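Local coordinates for protein imidazoleglycerol-phosphate dehydratase (Staphylococcus aureus subsp. aureus, PDB 2AE8) that catalyses the dehydration of D-erythro-1-(imidazol-4-yl)glycerol 3-phosphate to 3-(imidazol-4-yl)-2-oxopropyl phosphate, the sixth step of histidine biosynthesis, using two manganese ions per subunit, at residues 95-98 with 99-103; 154-158 with 159-163. One frame throughout, in Å; residues are numbered along the deposited sequence.

Contact 1 (95-98 with 99-103). With MG (magnesium ion), chain J.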
ATOM      1  N   GLU B  95      14.727 -42.911   8.110  1.00 31.06           N
ATOM      2  CA  GLU B  95      16.056 -42.382   7.857  1.00 32.16           C
ATOM      3  C   GLU B  95      17.115 -43.496   7.722  1.00 31.80           C
ATOM      4  O   GLU B  95      17.948 -43.452   6.821  1.00 30.96           O
ATOM      5  CB  GLU B  95      16.478 -41.401   8.962  1.00 31.86           C
ATOM      6  CG  GLU B  95      17.904 -40.863   8.770  1.00 33.35           C
ATOM      7  CD  GLU B  95      18.251 -39.700   9.687  1.00 34.78           C
ATOM      8  OE1 GLU B  95      17.398 -39.304  10.514  1.00 37.87           O
ATOM      9  OE2 GLU B  95      19.385 -39.165   9.579  1.00 37.38           O
ATOM     10  N   ASP B  96      17.090 -44.464   8.632  1.00 32.20           N
ATOM     11  CA  ASP B  96      18.094 -45.547   8.604  1.00 32.78           C
ATOM     12  C   ASP B  96      17.929 -46.417   7.364  1.00 31.51           C
ATOM     13  O   ASP B  96      18.915 -46.794   6.737  1.00 32.31           O
ATOM     14  CB  ASP B  96      18.058 -46.377   9.888  1.00 33.73           C
ATOM     15  CG  ASP B  96      18.535 -45.588  11.098  1.00 37.99           C
ATOM     16  OD1 ASP B  96      18.298 -46.036  12.242  1.00 42.94           O
ATOM     17  OD2 ASP B  96      19.139 -44.503  10.913  1.00 42.16           O
ATOM     18  N   ILE B  97      16.688 -46.689   6.983  1.00 30.27           N
ATOM     19  CA  ILE B  97      16.407 -47.370   5.724  1.00 29.56           C
ATOM     20  C   ILE B  97      16.908 -46.551   4.508  1.00 29.63           C
ATOM     21  O   ILE B  97      17.507 -47.092   3.568  1.00 29.04           O
ATOM     22  CB  ILE B  97      14.900 -47.744   5.618  1.00 29.09           C
ATOM     23  CG1 ILE B  97      14.565 -48.826   6.663  1.00 29.54           C
ATOM     24  CG2 ILE B  97      14.547 -48.183   4.211  1.00 28.91           C
ATOM     25  CD1 ILE B  97      13.138 -49.250   6.697  1.00 29.04           C
ATOM     26  N   GLY B  98      16.670 -45.243   4.535  1.00 29.57           N
ATOM     27  CA  GLY B  98      17.154 -44.365   3.452  1.00 28.69           C
ATOM     28  C   GLY B  98      18.669 -44.343   3.341  1.00 28.19           C
ATOM     29  O   GLY B  98      19.225 -44.373   2.239  1.00 28.32           O
ATOM     30  N   ILE B  99      19.337 -44.276   4.485  1.00 27.95           N
ATOM     31  CA  ILE B  99      20.796 -44.261   4.529  1.00 28.42           C
ATOM     32  C   ILE B  99      21.385 -45.570   3.908  1.00 29.28           C
ATOM     33  O   ILE B  99      22.286 -45.524   3.060  1.00 29.17           O
ATOM     34  CB  ILE B  99      21.285 -44.087   5.975  1.00 27.80           C
ATOM     35  CG1 ILE B  99      21.090 -42.638   6.458  1.00 28.41           C
ATOM     36  CG2 ILE B  99      22.760 -44.541   6.125  1.00 27.78           C
ATOM     37  CD1 ILE B  99      21.335 -42.457   7.971  1.00 28.34           C
ATOM     38  N   VAL B 100      20.836 -46.711   4.313  1.00 29.87           N
ATOM     39  CA  VAL B 100      21.319 -48.020   3.834  1.00 30.18           C
ATOM     40  C   VAL B 100      21.063 -48.202   2.353  1.00 30.44           C
ATOM     41  O   VAL B 100      21.950 -48.660   1.628  1.00 31.68           O
ATOM     42  CB  VAL B 100      20.708 -49.179   4.642  1.00 30.27           C
ATOM     43  CG1 VAL B 100      21.060 -50.562   4.006  1.00 30.48           C
ATOM     44  CG2 VAL B 100      21.192 -49.113   6.088  1.00 30.59           C
ATOM     45  N   ILE B 101      19.864 -47.840   1.897  1.00 30.02           N
ATOM     46  CA  ILE B 101      19.551 -47.888   0.472  1.00 29.63           C
ATOM     47  C   ILE B 101      20.510 -47.003  -0.312  1.00 29.23           C
ATOM     48  O   ILE B 101      21.003 -47.415  -1.351  1.00 29.54           O
ATOM     49  CB  ILE B 101      18.073 -47.544   0.165  1.00 29.16           C
ATOM     50  CG1 ILE B 101      17.152 -48.642   0.715  1.00 29.69           C
ATOM     51  CG2 ILE B 101      17.851 -47.393  -1.329  1.00 29.06           C
ATOM     52  CD1 ILE B 101      15.676 -48.341   0.598  1.00 30.75           C
ATOM     53  N   GLY B 102      20.790 -45.797   0.185  1.00 28.63           N
ATOM     54  CA  GLY B 102      21.743 -44.912  -0.489  1.00 28.90           C
ATOM     55  C   GLY B 102      23.133 -45.539  -0.582  1.00 29.54           C
ATOM     56  O   GLY B 102      23.774 -45.487  -1.637  1.00 29.23           O
ATOM     57  N   GLN B 103      23.585 -46.129   0.525  1.00 30.17           N
ATOM     58  CA  GLN B 103      24.908 -46.759   0.605  1.00 31.38           C
ATOM     59  C   GLN B 103      25.015 -47.969  -0.336  1.00 31.35           C
ATOM     60  O   GLN B 103      26.028 -48.146  -1.023  1.00 32.07           O
ATOM     61  CB  GLN B 103      25.215 -47.185   2.049  1.00 31.45           C
ATOM     62  CG  GLN B 103      25.626 -46.022   2.960  1.00 32.84           C
ATOM     63  CD  GLN B 103      25.695 -46.403   4.432  1.00 32.31           C
ATOM     64  OE1 GLN B 103      25.171 -47.435   4.858  1.00 34.77           O
ATOM     65  NE2 GLN B 103      26.313 -45.552   5.217  1.00 34.69           N
TER
HETATM   66 MG    MG J1004      16.989 -37.160  10.972  1.00 20.87          MG
HETATM   67  O   HOH W   1      19.076 -36.726  10.045  1.00 39.35           O
HETATM   68  O   HOH W   2      17.359 -37.751  12.779  1.00 37.45           O
HETATM   69  O   HOH W   3      16.528 -37.067   9.121  1.00 34.32           O
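Two turns of helix 90-111 lead away from a metal site of the dehydratase, and the side chains of Glu95 and Ile99 meet where they begin. Glu95 CG lies 3.9 Å from Ile99 CD1, the two side chains running obliquely past each other. With CG trans to the backbone N (chi1 177°) and the chain extended beyond it, Glu95 delivers OE1 to the magnesium ion at 2.2 Å. OE2 of Glu95 does not bind the metal but accepts a hydrogen bond from a metal-bound water at 2.5 Å; the carboxylate is thus fixed both directly and through the ion's shell. His91 and His188 of a neighbouring subunit bind the same ion, a position that manganese also occupies in this protein. Beneath the side chains the backbone bonds are regular: Ile99 N donates to Glu95 O at 2.8 Å, and Val100 N, Ile101 N and Gly102 N follow to Asp96 O, Ile97 O and Gly98 O. On another face of the helix, Ile97 CG2 touches Ile101 CD1 at 3.8 Å, the two side chains running abreast in the same direction. This pair faces strand 77-82, on Ile80 and Leu78, while Val100 packs on strands 31-36 and 43-48 and Ile99 reaches Ala167 and Asn171 of helix 159-171.

Contact 2 (154-158 with 159-163)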
ATOM      1  N   GLY B 154      -2.557 -40.955   6.790  1.00 30.77           N
ATOM      2  CA  GLY B 154      -2.858 -41.930   7.845  1.00 30.92           C
ATOM      3  C   GLY B 154      -2.059 -41.573   9.085  1.00 31.46           C
ATOM      4  O   GLY B 154      -2.197 -40.487   9.653  1.00 30.44           O
ATOM      5  N   THR B 155      -1.181 -42.479   9.492  1.00 31.14           N
ATOM      6  CA  THR B 155      -0.412 -42.261  10.701  1.00 31.67           C
ATOM      7  C   THR B 155       1.017 -41.772  10.382  1.00 30.77           C
ATOM      8  O   THR B 155       1.806 -41.469  11.280  1.00 31.72           O
ATOM      9  CB  THR B 155      -0.419 -43.577  11.533  1.00 32.44           C
ATOM     10  OG1 THR B 155      -0.096 -43.294  12.903  1.00 37.97           O
ATOM     11  CG2 THR B 155       0.540 -44.558  10.955  1.00 29.67           C
ATOM     12  N   PHE B 156       1.342 -41.696   9.097  1.00 29.70           N
ATOM     13  CA  PHE B 156       2.705 -41.361   8.640  1.00 28.87           C
ATOM     14  C   PHE B 156       2.981 -39.848   8.590  1.00 28.24           C
ATOM     15  O   PHE B 156       2.286 -39.120   7.885  1.00 27.83           O
ATOM     16  CB  PHE B 156       2.909 -41.959   7.247  1.00 28.44           C
ATOM     17  CG  PHE B 156       4.320 -41.886   6.731  1.00 29.00           C
ATOM     18  CD1 PHE B 156       5.307 -42.756   7.220  1.00 29.54           C
ATOM     19  CD2 PHE B 156       4.655 -40.982   5.716  1.00 28.94           C
ATOM     20  CE1 PHE B 156       6.609 -42.705   6.732  1.00 29.09           C
ATOM     21  CE2 PHE B 156       5.947 -40.925   5.227  1.00 29.25           C
ATOM     22  CZ  PHE B 156       6.929 -41.788   5.722  1.00 28.53           C
ATOM     23  N   ASP B 157       4.020 -39.404   9.301  1.00 27.65           N
ATOM     24  CA  ASP B 157       4.479 -38.014   9.263  1.00 27.34           C
ATOM     25  C   ASP B 157       5.085 -37.694   7.908  1.00 26.90           C
ATOM     26  O   ASP B 157       6.098 -38.234   7.508  1.00 25.77           O
ATOM     27  CB  ASP B 157       5.499 -37.732  10.371  1.00 28.38           C
ATOM     28  CG  ASP B 157       4.865 -37.725  11.757  1.00 29.97           C
ATOM     29  OD1 ASP B 157       5.540 -38.098  12.724  1.00 33.56           O
ATOM     30  OD2 ASP B 157       3.691 -37.329  11.881  1.00 33.24           O
ATOM     31  N   THR B 158       4.417 -36.795   7.215  1.00 25.61           N
ATOM     32  CA  THR B 158       4.710 -36.413   5.869  1.00 25.67           C
ATOM     33  C   THR B 158       6.102 -35.697   5.769  1.00 25.12           C
ATOM     34  O   THR B 158       6.788 -35.752   4.727  1.00 24.31           O
ATOM     35  CB  THR B 158       3.471 -35.565   5.467  1.00 26.38           C
ATOM     36  OG1 THR B 158       2.866 -36.021   4.256  1.00 32.83           O
ATOM     37  CG2 THR B 158       3.697 -34.113   5.538  1.00 21.82           C
ATOM     38  N   GLU B 159       6.540 -35.055   6.847  1.00 25.24           N
ATOM     39  CA  GLU B 159       7.911 -34.507   6.879  1.00 26.04           C
ATOM     40  C   GLU B 159       9.014 -35.568   6.683  1.00 26.26           C
ATOM     41  O   GLU B 159      10.163 -35.227   6.392  1.00 25.66           O
ATOM     42  CB  GLU B 159       8.177 -33.671   8.140  1.00 26.44           C
ATOM     43  CG  GLU B 159       8.298 -34.446   9.453  1.00 27.18           C
ATOM     44  CD  GLU B 159       8.559 -33.529  10.649  1.00 27.55           C
ATOM     45  OE1 GLU B 159       8.478 -32.275  10.506  1.00 26.32           O
ATOM     46  OE2 GLU B 159       8.853 -34.060  11.748  1.00 29.28           O
ATOM     47  N   LEU B 160       8.648 -36.849   6.819  1.00 26.26           N
ATOM     48  CA  LEU B 160       9.612 -37.947   6.674  1.00 26.36           C
ATOM     49  C   LEU B 160       9.992 -38.169   5.225  1.00 25.69           C
ATOM     50  O   LEU B 160      11.034 -38.742   4.953  1.00 25.47           O
ATOM     51  CB  LEU B 160       9.024 -39.246   7.217  1.00 25.62           C
ATOM     52  CG  LEU B 160       8.870 -39.254   8.736  1.00 27.79           C
ATOM     53  CD1 LEU B 160       8.153 -40.529   9.173  1.00 29.13           C
ATOM     54  CD2 LEU B 160      10.223 -39.078   9.408  1.00 28.64           C
ATOM     55  N   VAL B 161       9.132 -37.748   4.301  1.00 24.72           N
ATOM     56  CA  VAL B 161       9.397 -37.948   2.876  1.00 24.72           C
ATOM     57  C   VAL B 161      10.723 -37.272   2.463  1.00 25.27           C
ATOM     58  O   VAL B 161      11.605 -37.898   1.827  1.00 25.18           O
ATOM     59  CB  VAL B 161       8.228 -37.415   2.018  1.00 24.44           C
ATOM     60  CG1 VAL B 161       8.569 -37.459   0.550  1.00 23.53           C
ATOM     61  CG2 VAL B 161       6.962 -38.199   2.290  1.00 24.55           C
ATOM     62  N   GLU B 162      10.887 -36.007   2.837  1.00 24.50           N
ATOM     63  CA  GLU B 162      12.147 -35.313   2.520  1.00 25.88           C
ATOM     64  C   GLU B 162      13.334 -35.955   3.263  1.00 26.35           C
ATOM     65  O   GLU B 162      14.427 -36.079   2.711  1.00 27.28           O
ATOM     66  CB  GLU B 162      12.051 -33.831   2.876  1.00 25.36           C
ATOM     67  CG  GLU B 162      13.268 -33.010   2.464  1.00 25.89           C
ATOM     68  CD  GLU B 162      13.085 -31.524   2.783  1.00 28.27           C
ATOM     69  OE1 GLU B 162      12.050 -31.173   3.395  1.00 30.04           O
ATOM     70  OE2 GLU B 162      13.985 -30.724   2.433  1.00 29.93           O
ATOM     71  N   GLU B 163      13.131 -36.350   4.516  1.00 26.44           N
ATOM     72  CA  GLU B 163      14.203 -37.042   5.254  1.00 27.27           C
ATOM     73  C   GLU B 163      14.670 -38.328   4.558  1.00 26.98           C
ATOM     74  O   GLU B 163      15.863 -38.626   4.553  1.00 27.06           O
ATOM     75  CB  GLU B 163      13.775 -37.344   6.686  1.00 27.84           C
ATOM     76  CG  GLU B 163      13.360 -36.078   7.442  1.00 31.01           C
ATOM     77  CD  GLU B 163      14.398 -34.951   7.312  1.00 34.69           C
ATOM     78  OE1 GLU B 163      14.087 -33.891   6.699  1.00 36.79           O
ATOM     79  OE2 GLU B 163      15.530 -35.143   7.795  1.00 36.03           O
TER
HETATM   80  O   HOH W   4       8.743 -34.220   3.362  1.00 22.81           O
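Thr158 O is gripped by two donors: Val161 N at 3.1 Å and a water at 2.8 Å. That water also accepts from Glu162 N, 2.8 Å from it, and so bridges the carbonyl to the next amide of the first turn. Just before it, Leu160 N donates to Asp157 O across 3.0 Å. Both amides stand above their carbonyl planes, by 45° at Asp157 O and 55° at Thr158 O, and both bonds span three residues, the spacing of a tight turn where the short strand 156-157 passes into helix 159-171. The helix begun here carries Glu163, which binds manganese in this protein. On one side of this turn lies the Phe156 ring. Leu160 CD1 approaches it obliquely, 3.6 Å from Phe156 CE1, and Leu160 CB is equally near Phe156 CZ. Val161 CG2 comes to the ring edge, 4.1 Å from Phe156 CE2, with the two side chains crossing at about a right angle. Phe156 holds CG trans to its backbone N (chi1 -171°), which carries the ring over to these helix residues; the ring of Phe62 meets it, and Asp90 of helix 90-111 also touches it. Asp157 and Glu159 are held by other partners. Asp157 forms a salt bridge with Lys152 through OD2 and accepts from Gly154 N of a neighbouring subunit through OD1, while Glu159 OE1 takes Thr186 N of that same subunit. Leu160 packs on His91 and Thr94, and Val161 on Ile190 of helix 186-205.

Overall arrangement
Running from the N terminus, the chain passes through contact 1 on helix 90-111, crosses strands 118-125, 128-135 and 141-145 and the small hairpin of 152-153 with 156-157, and then reaches contact 2 at the start of helix 159-171. Each contact is local and closes no long loop; they follow in series, neither nesting nor crossing. The centres of contact 1 and contact 2 are about 16 Å apart, and the nearest atoms of contact 1 and contact 2 come to about 5 Å without touching. The two helices nevertheless pack together, in the middle of a beta-alpha-beta sandwich, a duplicated half-domain with two four-stranded mixed sheets.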